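Local coordinates for protein hydrazine synthase subunit alpha (Candidatus Kuenenia stuttgartiensis, PDB 5C2V) that catalyses the second half-reaction of hydrazine synthesis, condensing hydroxylamine received from the gamma subunit with ammonia to yield hydrazine, at residues I432-T437 / G553-G558; T436-Q441 / C559-Y564; S516-Q521 / A574-N579. All blocks are in the same frame, centred on the assembly; numbering follows the deposited sequence.

In the fold
The three contacts lie on one side of the chain's centre, in the part of the protein that carries the pentacoordinated heme c. Contacts 1 and 2 have centres about 9 Å apart, share T436 and T437, and both touch this heme: contact 1 supplies the first thioether, contact 2 the second thioether, the tyrosine on the iron and a histidine on the zinc ion. Contact 3 is centred about 9 Å from contact 1 and about 17 Å from contact 2. It joins the same sheet, strand 517-522 pairing antiparallel with 428-433, partly by a probable hydrogen bond from C433 N to T517 O (2.9 Å). The T517 side chain comes within about 6 Å of the heme.

Contact 1 (I432-T437 / G553-G558); sequences ICFDTT and GRICSG. With HEC (heme c), chain B.
I432 and C433 pair with I555 and C556 as two parallel beta bridges, the directions of the touching parts differing by 9°. Backbone hydrogen bonds establish the pairing: I432 N donates to R554 O (2.9 Å), C556 N to I432 O, and F434 N to C556 O (3.0 Å). Past the bridges D435 N donates to S557 O, so the two segments stay together as far as G558.

Apolar contacts line both faces. I432 and I555 lie side by side and touch CG2 to CG2 at 3.6 Å. The ring of F434 slants across I555, with its CZ 3.9 Å from I555 CB; L215 of the beta subunit packs on this phenylalanine. On the other face C433 CB meets C556 SG at 3.5 Å.

The heme is held covalently by C556 SG, which stands between the backbone N and the carbonyl carbon (chi1 52°) on the heme side, 1.8 Å from heme CAB. Beside it the R554 guanidinium lays one face over methyl CMB, NE at 3.3 Å, while R554 NH1 is hydrogen-bonded to P269 O. C556 opens the sequence C556-S557-G558-C559-H560, the CXXCH motif of c-type cytochromes, but its histidine goes to the zinc ion and Y564 holds the iron.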
loop_
_atom_site.group_PDB
_atom_site.type_symbol
_atom_site.label_atom_id
_atom_site.label_comp_id
_atom_site.label_asym_id
_atom_site.label_seq_id
_atom_site.Cartn_x
_atom_site.Cartn_y
_atom_site.Cartn_z
ATOM N N ILE D 432 22.477 -22.154 7.970
ATOM C CA ILE D 432 22.236 -22.993 6.808
ATOM C C ILE D 432 20.807 -22.855 6.272
ATOM O O ILE D 432 19.826 -22.871 7.029
ATOM C CB ILE D 432 22.524 -24.479 7.136
ATOM C CG1 ILE D 432 22.091 -25.392 5.988
ATOM C CG2 ILE D 432 21.846 -24.886 8.433
ATOM C CD1 ILE D 432 22.398 -26.854 6.223
ATOM N N CYS D 433 20.711 -22.709 4.955
ATOM C CA CYS D 433 19.437 -22.707 4.253
ATOM C C CYS D 433 19.369 -23.923 3.337
ATOM O O CYS D 433 20.290 -24.172 2.556
ATOM C CB CYS D 433 19.258 -21.419 3.450
ATOM S SG CYS D 433 17.659 -21.277 2.617
ATOM N N PHE D 434 18.279 -24.674 3.438
ATOM C CA PHE D 434 18.133 -25.914 2.686
ATOM C C PHE D 434 17.857 -25.655 1.207
ATOM O O PHE D 434 18.389 -26.347 0.342
ATOM C CB PHE D 434 17.022 -26.768 3.296
ATOM C CG PHE D 434 17.243 -27.094 4.746
ATOM C CD1 PHE D 434 18.489 -27.507 5.193
ATOM C CD2 PHE D 434 16.214 -26.973 5.664
ATOM C CE1 PHE D 434 18.701 -27.804 6.526
ATOM C CE2 PHE D 434 16.421 -27.266 7.001
ATOM C CZ PHE D 434 17.664 -27.683 7.431
ATOM N N ASP D 435 17.011 -24.671 0.917
ATOM C CA ASP D 435 16.790 -24.251 -0.462
ATOM C C ASP D 435 16.753 -22.728 -0.565
ATOM O O ASP D 435 15.872 -22.088 -0.001
ATOM C CB ASP D 435 15.493 -24.856 -1.003
ATOM C CG ASP D 435 15.358 -24.701 -2.503
ATOM O OD1 ASP D 435 16.362 -24.352 -3.159
ATOM O OD2 ASP D 435 14.249 -24.935 -3.028
ATOM N N THR D 436 17.695 -22.149 -1.301
ATOM C CA THR D 436 17.774 -20.694 -1.404
ATOM C C THR D 436 16.845 -20.148 -2.485
ATOM O O THR D 436 16.583 -18.946 -2.538
ATOM C CB THR D 436 19.212 -20.223 -1.693
ATOM O OG1 THR D 436 19.791 -21.044 -2.715
ATOM C CG2 THR D 436 20.063 -20.315 -0.438
ATOM N N THR D 437 16.348 -21.036 -3.338
ATOM C CA THR D 437 15.454 -20.642 -4.420
ATOM C C THR D 437 13.991 -20.794 -4.016
ATOM O O THR D 437 13.085 -20.494 -4.794
ATOM C CB THR D 437 15.711 -21.471 -5.691
ATOM O OG1 THR D 437 15.194 -22.796 -5.513
ATOM C CG2 THR D 437 17.201 -21.543 -5.990
ATOM N N GLY D 553 24.015 -22.119 15.778
ATOM C CA GLY D 553 23.808 -22.189 14.349
ATOM C C GLY D 553 22.328 -22.245 14.061
ATOM O O GLY D 553 21.551 -22.734 14.881
ATOM N N ARG D 554 21.927 -21.762 12.890
ATOM C CA ARG D 554 20.496 -21.642 12.620
ATOM C C ARG D 554 20.093 -22.152 11.244
ATOM O O ARG D 554 20.753 -21.877 10.247
ATOM C CB ARG D 554 20.036 -20.190 12.780
ATOM C CG ARG D 554 18.545 -20.016 12.533
ATOM C CD ARG D 554 17.929 -18.891 13.341
ATOM N NE ARG D 554 16.472 -18.988 13.314
ATOM C CZ ARG D 554 15.643 -18.053 13.764
ATOM N NH1 ARG D 554 16.118 -16.928 14.278
ATOM N NH2 ARG D 554 14.332 -18.244 13.693
ATOM N N ILE D 555 18.983 -22.879 11.206
ATOM C CA ILE D 555 18.506 -23.497 9.981
ATOM C C ILE D 555 17.262 -22.792 9.454
ATOM O O ILE D 555 16.483 -22.220 10.220
ATOM C CB ILE D 555 18.183 -24.989 10.200
ATOM C CG1 ILE D 555 16.930 -25.143 11.063
ATOM C CG2 ILE D 555 19.356 -25.699 10.853
ATOM C CD1 ILE D 555 16.409 -26.550 11.128
ATOM N N CYS D 556 17.095 -22.809 8.137
ATOM C CA CYS D 556 15.847 -22.357 7.532
ATOM C C CYS D 556 15.557 -23.171 6.278
ATOM O O CYS D 556 16.472 -23.505 5.524
ATOM C CB CYS D 556 15.904 -20.863 7.208
ATOM S SG CYS D 556 17.338 -20.363 6.236
ATOM N N SER D 557 14.285 -23.497 6.066
ATOM C CA SER D 557 13.881 -24.306 4.919
ATOM C C SER D 557 14.210 -23.623 3.602
ATOM O O SER D 557 14.703 -24.252 2.666
ATOM C CB SER D 557 12.380 -24.604 4.964
ATOM O OG SER D 557 12.040 -25.405 6.080
ATOM N N GLY D 558 13.946 -22.323 3.546
ATOM C CA GLY D 558 13.977 -21.600 2.294
ATOM C C GLY D 558 14.213 -20.119 2.475
ATOM O O GLY D 558 14.550 -19.660 3.566
HETATM FE FE HEC B . 14.659 -14.614 5.924
HETATM C CHA HEC B . 12.541 -11.962 6.561
HETATM C CHB HEC B . 14.918 -15.193 9.293
HETATM C CHC HEC B . 17.082 -17.003 5.339
HETATM C CHD HEC B . 14.584 -13.905 2.570
HETATM N NA HEC B . 13.874 -13.745 7.607
HETATM C C1A HEC B . 13.027 -12.654 7.646
HETATM C C2A HEC B . 12.733 -12.361 9.031
HETATM C C3A HEC B . 13.388 -13.246 9.789
HETATM C C4A HEC B . 14.119 -14.137 8.909
HETATM C CMA HEC B . 13.371 -13.316 11.331
HETATM C CAA HEC B . 11.826 -11.215 9.529
HETATM C CBA HEC B . 10.435 -11.752 9.854
HETATM C CGA HEC B . 9.725 -12.196 8.600
HETATM O O1A HEC B . 9.183 -13.331 8.585
HETATM O O2A HEC B . 9.700 -11.420 7.612
HETATM N NB HEC B . 15.901 -15.786 7.115
HETATM C C1B HEC B . 15.612 -16.030 8.446
HETATM C C2B HEC B . 16.162 -17.326 8.789
HETATM C C3B HEC B . 16.764 -17.827 7.709
HETATM C C4B HEC B . 16.611 -16.870 6.628
HETATM C CMB HEC B . 16.079 -18.007 10.172
HETATM C CAB HEC B . 17.479 -19.196 7.640
HETATM C CBB HEC B . 18.994 -18.985 7.418
HETATM N NC HEC B . 15.614 -15.363 4.253
HETATM C C1C HEC B . 16.656 -16.273 4.252
HETATM C C2C HEC B . 17.139 -16.398 2.891
HETATM C C3C HEC B . 16.526 -15.467 2.155
HETATM C C4C HEC B . 15.505 -14.846 2.978
HETATM C CMC HEC B . 18.385 -17.201 2.458
HETATM C CAC HEC B . 16.778 -15.203 0.654
HETATM C CBC HEC B . 17.384 -13.793 0.476
HETATM N ND HEC B . 13.718 -13.154 4.750
HETATM C C1D HEC B . 13.822 -13.084 3.365
HETATM C C2D HEC B . 12.997 -12.002 2.881
HETATM C C3D HEC B . 12.353 -11.397 4.133
HETATM C C4D HEC B . 12.863 -12.172 5.240
HETATM C CMD HEC B . 12.806 -11.564 1.412
HETATM C CAD HEC B . 11.377 -10.205 4.214
HETATM C CBD HEC B . 12.110 -8.943 3.778
HETATM C CGD HEC B . 11.167 -7.773 3.816
HETATM O O1D HEC B . 11.549 -6.693 3.301
HETATM O O2D HEC B . 10.037 -7.922 4.352
#

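Contact 2 (T436-Q441 / C559-Y564); sequences TTLSDQ and CHYGSY. With ZN (zinc ion), chain C; HEC (heme c), chain B.
C559 donates its backbone N to L438 O (2.6 Å), which fastens the second heme cysteine to the loop 436-441. Its carbonyl O receives a weak bond from S439 OG, a hydroxyl that also accepts from Q441 N in an ST turn. C559 SG lies anti to its own backbone N (chi1 174°) and is covalently bonded to heme CAC, 1.9 Å away.

H560 bridges loop and metal. Its ND1 donates to D440 OD1 at 2.9 Å and 169°; the oxygen lies in the imidazole plane, whereas the carboxylate is turned 38° from the ring and is met on its syn side. The other nitrogen, NE2, binds the zinc ion at 2.1 Å, so the aspartate is a second-shell residue that fixes the ring's rotation and could strengthen its donation to the metal. Heme propionate O2A, a water and C276 complete the zinc site.

Y561 turns one ring face to L438, whose CD2 is 3.8 Å from the ring centroid in a CH-pi contact; Y561 OH is hydrogen-bonded to R567 NH2. Y564 comes last, placing OH on the heme iron at 2.1 Å.

Segment 436-441 lies in the loop between strands 428-433 and 461-467, segment 559-564 in the loop between strands 553-556 and 596-599, and Q540 of strand 538-541 touches S439 and C559.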
loop_
_atom_site.group_PDB
_atom_site.type_symbol
_atom_site.label_atom_id
_atom_site.label_comp_id
_atom_site.label_asym_id
_atom_site.label_seq_id
_atom_site.Cartn_x
_atom_site.Cartn_y
_atom_site.Cartn_z
ATOM N N THR D 436 17.695 -22.149 -1.301
ATOM C CA THR D 436 17.774 -20.694 -1.404
ATOM C C THR D 436 16.845 -20.148 -2.485
ATOM O O THR D 436 16.583 -18.946 -2.538
ATOM C CB THR D 436 19.212 -20.223 -1.693
ATOM O OG1 THR D 436 19.791 -21.044 -2.715
ATOM C CG2 THR D 436 20.063 -20.315 -0.438
ATOM N N THR D 437 16.348 -21.036 -3.338
ATOM C CA THR D 437 15.454 -20.642 -4.420
ATOM C C THR D 437 13.991 -20.794 -4.016
ATOM O O THR D 437 13.085 -20.494 -4.794
ATOM C CB THR D 437 15.711 -21.471 -5.691
ATOM O OG1 THR D 437 15.194 -22.796 -5.513
ATOM C CG2 THR D 437 17.201 -21.543 -5.990
ATOM N N LEU D 438 13.769 -21.261 -2.791
ATOM C CA LEU D 438 12.422 -21.514 -2.294
ATOM C C LEU D 438 11.857 -20.292 -1.577
ATOM O O LEU D 438 12.387 -19.867 -0.551
ATOM C CB LEU D 438 12.426 -22.723 -1.357
ATOM C CG LEU D 438 11.088 -23.145 -0.749
ATOM C CD1 LEU D 438 10.140 -23.650 -1.824
ATOM C CD2 LEU D 438 11.301 -24.198 0.326
ATOM N N SER D 439 10.776 -19.733 -2.117
ATOM C CA SER D 439 10.191 -18.516 -1.560
ATOM C C SER D 439 8.690 -18.410 -1.809
ATOM O O SER D 439 8.161 -19.012 -2.743
ATOM C CB SER D 439 10.887 -17.283 -2.142
ATOM O OG SER D 439 10.426 -16.099 -1.514
ATOM N N ASP D 440 8.012 -17.639 -0.963
ATOM C CA ASP D 440 6.604 -17.326 -1.172
ATOM C C ASP D 440 6.469 -15.980 -1.879
ATOM O O ASP D 440 5.364 -15.514 -2.153
ATOM C CB ASP D 440 5.840 -17.317 0.159
ATOM C CG ASP D 440 6.190 -16.124 1.036
ATOM O OD1 ASP D 440 7.275 -15.532 0.855
ATOM O OD2 ASP D 440 5.375 -15.780 1.917
ATOM N N GLN D 441 7.611 -15.361 -2.165
ATOM C CA GLN D 441 7.643 -14.052 -2.807
ATOM C C GLN D 441 7.626 -14.177 -4.325
ATOM O O GLN D 441 8.262 -15.068 -4.886
ATOM C CB GLN D 441 8.879 -13.267 -2.359
ATOM C CG GLN D 441 8.861 -12.867 -0.895
ATOM C CD GLN D 441 7.723 -11.923 -0.566
ATOM O OE1 GLN D 441 6.910 -12.196 0.317
ATOM N NE2 GLN D 441 7.660 -10.802 -1.276
ATOM N N CYS D 559 14.035 -19.366 1.396
ATOM C CA CYS D 559 14.229 -17.930 1.451
ATOM C C CYS D 559 12.863 -17.282 1.623
ATOM O O CYS D 559 12.094 -17.169 0.673
ATOM C CB CYS D 559 14.928 -17.454 0.172
ATOM S SG CYS D 559 15.110 -15.678 -0.051
ATOM N N HIS D 560 12.593 -16.833 2.846
ATOM C CA HIS D 560 11.263 -16.387 3.265
ATOM C C HIS D 560 10.160 -17.335 2.784
ATOM O O HIS D 560 9.151 -16.893 2.242
ATOM C CB HIS D 560 10.982 -14.964 2.777
ATOM C CG HIS D 560 9.881 -14.282 3.531
ATOM N ND1 HIS D 560 8.567 -14.303 3.112
ATOM C CD2 HIS D 560 9.895 -13.572 4.684
ATOM C CE1 HIS D 560 7.823 -13.629 3.971
ATOM N NE2 HIS D 560 8.604 -13.175 4.934
ATOM N N TYR D 561 10.359 -18.638 2.971
ATOM C CA TYR D 561 9.371 -19.625 2.538
ATOM C C TYR D 561 8.225 -19.752 3.541
ATOM O O TYR D 561 7.137 -20.219 3.200
ATOM C CB TYR D 561 10.035 -20.988 2.312
ATOM C CG TYR D 561 9.064 -22.150 2.245
ATOM C CD1 TYR D 561 8.260 -22.349 1.128
ATOM C CD2 TYR D 561 8.951 -23.047 3.299
ATOM C CE1 TYR D 561 7.372 -23.409 1.065
ATOM C CE2 TYR D 561 8.067 -24.109 3.245
ATOM C CZ TYR D 561 7.280 -24.285 2.126
ATOM O OH TYR D 561 6.397 -25.340 2.069
ATOM N N GLY D 562 8.462 -19.312 4.772
ATOM C CA GLY D 562 7.452 -19.408 5.809
ATOM C C GLY D 562 7.728 -20.469 6.857
ATOM O O GLY D 562 6.897 -20.710 7.732
ATOM N N SER D 563 8.888 -21.114 6.764
ATOM C CA SER D 563 9.279 -22.104 7.763
ATOM C C SER D 563 9.430 -21.455 9.131
ATOM O O SER D 563 9.192 -22.094 10.153
ATOM C CB SER D 563 10.581 -22.800 7.371
ATOM O OG SER D 563 11.699 -21.957 7.587
ATOM N N TYR D 564 9.851 -20.195 9.154
ATOM C CA TYR D 564 9.903 -19.457 10.408
ATOM C C TYR D 564 8.682 -18.566 10.644
ATOM O O TYR D 564 8.652 -17.820 11.624
ATOM C CB TYR D 564 11.188 -18.621 10.511
ATOM C CG TYR D 564 11.665 -17.919 9.254
ATOM C CD1 TYR D 564 11.170 -16.670 8.895
ATOM C CD2 TYR D 564 12.656 -18.481 8.459
ATOM C CE1 TYR D 564 11.627 -16.018 7.758
ATOM C CE2 TYR D 564 13.117 -17.838 7.323
ATOM C CZ TYR D 564 12.603 -16.605 6.977
ATOM O OH TYR D 564 13.071 -15.962 5.848
HETATM ZN ZN ZN C . 8.192 -11.580 6.160
HETATM FE FE HEC B . 14.659 -14.614 5.924
HETATM C CHA HEC B . 12.541 -11.962 6.561
HETATM C CHB HEC B . 14.918 -15.193 9.293
HETATM C CHC HEC B . 17.082 -17.003 5.339
HETATM C CHD HEC B . 14.584 -13.905 2.570
HETATM N NA HEC B . 13.874 -13.745 7.607
HETATM C C1A HEC B . 13.027 -12.654 7.646
HETATM C C2A HEC B . 12.733 -12.361 9.031
HETATM C C3A HEC B . 13.388 -13.246 9.789
HETATM C C4A HEC B . 14.119 -14.137 8.909
HETATM C CMA HEC B . 13.371 -13.316 11.331
HETATM C CAA HEC B . 11.826 -11.215 9.529
HETATM C CBA HEC B . 10.435 -11.752 9.854
HETATM C CGA HEC B . 9.725 -12.196 8.600
HETATM O O1A HEC B . 9.183 -13.331 8.585
HETATM O O2A HEC B . 9.700 -11.420 7.612
HETATM N NB HEC B . 15.901 -15.786 7.115
HETATM C C1B HEC B . 15.612 -16.030 8.446
HETATM C C2B HEC B . 16.162 -17.326 8.789
HETATM C C3B HEC B . 16.764 -17.827 7.709
HETATM C C4B HEC B . 16.611 -16.870 6.628
HETATM C CMB HEC B . 16.079 -18.007 10.172
HETATM C CAB HEC B . 17.479 -19.196 7.640
HETATM C CBB HEC B . 18.994 -18.985 7.418
HETATM N NC HEC B . 15.614 -15.363 4.253
HETATM C C1C HEC B . 16.656 -16.273 4.252
HETATM C C2C HEC B . 17.139 -16.398 2.891
HETATM C C3C HEC B . 16.526 -15.467 2.155
HETATM C C4C HEC B . 15.505 -14.846 2.978
HETATM C CMC HEC B . 18.385 -17.201 2.458
HETATM C CAC HEC B . 16.778 -15.203 0.654
HETATM C CBC HEC B . 17.384 -13.793 0.476
HETATM N ND HEC B . 13.718 -13.154 4.750
HETATM C C1D HEC B . 13.822 -13.084 3.365
HETATM C C2D HEC B . 12.997 -12.002 2.881
HETATM C C3D HEC B . 12.353 -11.397 4.133
HETATM C C4D HEC B . 12.863 -12.172 5.240
HETATM C CMD HEC B . 12.806 -11.564 1.412
HETATM C CAD HEC B . 11.377 -10.205 4.214
HETATM C CBD HEC B . 12.110 -8.943 3.778
HETATM C CGD HEC B . 11.167 -7.773 3.816
HETATM O O1D HEC B . 11.549 -6.693 3.301
HETATM O O2D HEC B . 10.037 -7.922 4.352
HETATM O O HOH W 1 8.213 -9.821 5.010
#

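Contact 3 (S516-Q521 / A574-N579); sequences STVTSQ and AKALYN
S516 and V518 both turn toward the A574-N579 segment and meet it mainly at A576. The S516 hydroxyl takes the position between its backbone N and carbonyl carbon (chi1 61°), where OG accepts a hydrogen bond from A576 N at 3.2 Å, bent to 138° at the hydrogen. The serine CB touches two methyls, A574 CB and A576 CB, each at 3.7 Å. S516 OG is also hydrogen-bonded to D514 OD1, and the other oxygen of that carboxylate accepts from K575 N.

V518 CG1 is likewise set between N and the carbonyl carbon (chi1 58°). It lies 3.5 Å from A576 O, 3.7 Å from A576 CB and 4.1 Å from N579 CB. K575 CB lies 3.8 Å from S516 OG, and its extended chain takes NZ to S513 OG.

Backbone bonds three residues apart, such as N579 N to A576 O at 2.9 Å, are consistent with a short turn of helical backbone angles. Y578 is hydrogen-bonded through its backbone O to T222 OG1 and through its OH to W88 NE1, both of the gamma subunit. The arrangement is a helical turn packed and hydrogen-bonded against the start of strand 517-522, an outermost strand of the small mixed sheet.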
loop_
_atom_site.group_PDB
_atom_site.type_symbol
_atom_site.label_atom_id
_atom_site.label_comp_id
_atom_site.label_asym_id
_atom_site.label_seq_id
_atom_site.Cartn_x
_atom_site.Cartn_y
_atom_site.Cartn_z
ATOM N N SER D 516 21.085 -25.450 -1.673
ATOM C CA SER D 516 21.423 -25.470 -0.254
ATOM C C SER D 516 22.750 -24.771 0.012
ATOM O O SER D 516 23.693 -24.894 -0.769
ATOM C CB SER D 516 21.477 -26.909 0.265
ATOM O OG SER D 516 22.471 -27.660 -0.409
ATOM N N THR D 517 22.820 -24.031 1.113
ATOM C CA THR D 517 24.058 -23.363 1.492
ATOM C C THR D 517 24.230 -23.346 3.008
ATOM O O THR D 517 23.253 -23.339 3.752
ATOM C CB THR D 517 24.116 -21.918 0.952
ATOM O OG1 THR D 517 25.410 -21.358 1.208
ATOM C CG2 THR D 517 23.050 -21.050 1.605
ATOM N N VAL D 518 25.480 -23.357 3.456
ATOM C CA VAL D 518 25.791 -23.316 4.879
ATOM C C VAL D 518 27.116 -22.592 5.086
ATOM O O VAL D 518 28.029 -22.715 4.268
ATOM C CB VAL D 518 25.855 -24.741 5.487
ATOM C CG1 VAL D 518 26.890 -25.591 4.763
ATOM C CG2 VAL D 518 26.147 -24.684 6.982
ATOM N N THR D 519 27.223 -21.821 6.164
ATOM C CA THR D 519 28.464 -21.101 6.420
ATOM C C THR D 519 28.716 -20.805 7.893
ATOM O O THR D 519 27.798 -20.819 8.721
ATOM C CB THR D 519 28.503 -19.764 5.653
ATOM O OG1 THR D 519 29.853 -19.288 5.586
ATOM C CG2 THR D 519 27.637 -18.725 6.344
ATOM N N SER D 520 29.985 -20.547 8.196
ATOM C CA SER D 520 30.407 -20.055 9.499
ATOM C C SER D 520 30.751 -18.574 9.374
ATOM O O SER D 520 31.321 -18.147 8.370
ATOM C CB SER D 520 31.612 -20.843 10.019
ATOM O OG SER D 520 31.353 -22.235 10.026
ATOM N N GLN D 521 30.406 -17.794 10.391
ATOM C CA GLN D 521 30.581 -16.350 10.332
ATOM C C GLN D 521 30.584 -15.720 11.719
ATOM O O GLN D 521 30.481 -16.415 12.727
ATOM C CB GLN D 521 29.475 -15.720 9.492
ATOM C CG GLN D 521 28.098 -15.890 10.104
ATOM C CD GLN D 521 27.051 -15.041 9.423
ATOM O OE1 GLN D 521 26.887 -15.095 8.205
ATOM N NE2 GLN D 521 26.343 -14.241 10.207
ATOM N N ALA D 574 19.449 -32.112 1.968
ATOM C CA ALA D 574 20.287 -31.077 1.378
ATOM C C ALA D 574 21.759 -31.460 1.361
ATOM O O ALA D 574 22.243 -32.155 2.255
ATOM C CB ALA D 574 20.096 -29.765 2.126
ATOM N N LYS D 575 22.466 -30.992 0.338
ATOM C CA LYS D 575 23.894 -31.244 0.209
ATOM C C LYS D 575 24.687 -30.506 1.282
ATOM O O LYS D 575 25.740 -30.971 1.717
ATOM C CB LYS D 575 24.391 -30.828 -1.178
ATOM C CG LYS D 575 23.852 -31.669 -2.323
ATOM C CD LYS D 575 24.566 -31.326 -3.623
ATOM C CE LYS D 575 24.092 -32.202 -4.771
ATOM N NZ LYS D 575 24.860 -31.934 -6.018
ATOM N N ALA D 576 24.172 -29.355 1.704
ATOM C CA ALA D 576 24.858 -28.514 2.680
ATOM C C ALA D 576 24.939 -29.178 4.051
ATOM O O ALA D 576 25.854 -28.905 4.827
ATOM C CB ALA D 576 24.163 -27.166 2.791
ATOM N N LEU D 577 23.978 -30.053 4.336
ATOM C CA LEU D 577 23.919 -30.762 5.611
ATOM C C LEU D 577 25.192 -31.559 5.879
ATOM O O LEU D 577 25.574 -31.768 7.030
ATOM C CB LEU D 577 22.703 -31.693 5.642
ATOM C CG LEU D 577 22.450 -32.483 6.928
ATOM C CD1 LEU D 577 22.215 -31.545 8.102
ATOM C CD2 LEU D 577 21.274 -33.432 6.751
ATOM N N TYR D 578 25.846 -31.999 4.810
ATOM C CA TYR D 578 27.051 -32.809 4.930
ATOM C C TYR D 578 28.318 -31.960 4.905
ATOM O O TYR D 578 29.420 -32.471 5.102
ATOM C CB TYR D 578 27.089 -33.858 3.817
ATOM C CG TYR D 578 25.935 -34.834 3.883
ATOM C CD1 TYR D 578 24.716 -34.542 3.284
ATOM C CD2 TYR D 578 26.060 -36.041 4.556
ATOM C CE1 TYR D 578 23.656 -35.428 3.350
ATOM C CE2 TYR D 578 25.007 -36.934 4.627
ATOM C CZ TYR D 578 23.808 -36.623 4.022
ATOM O OH TYR D 578 22.759 -37.510 4.090
ATOM N N ASN D 579 28.163 -30.664 4.661
ATOM C CA ASN D 579 29.292 -29.741 4.715
ATOM C C ASN D 579 29.365 -29.011 6.055
ATOM O O ASN D 579 30.227 -28.154 6.253
ATOM C CB ASN D 579 29.213 -28.728 3.571
ATOM C CG ASN D 579 30.562 -28.107 3.244
ATOM O OD1 ASN D 579 31.607 -28.623 3.638
ATOM N ND2 ASN D 579 30.543 -26.994 2.516
#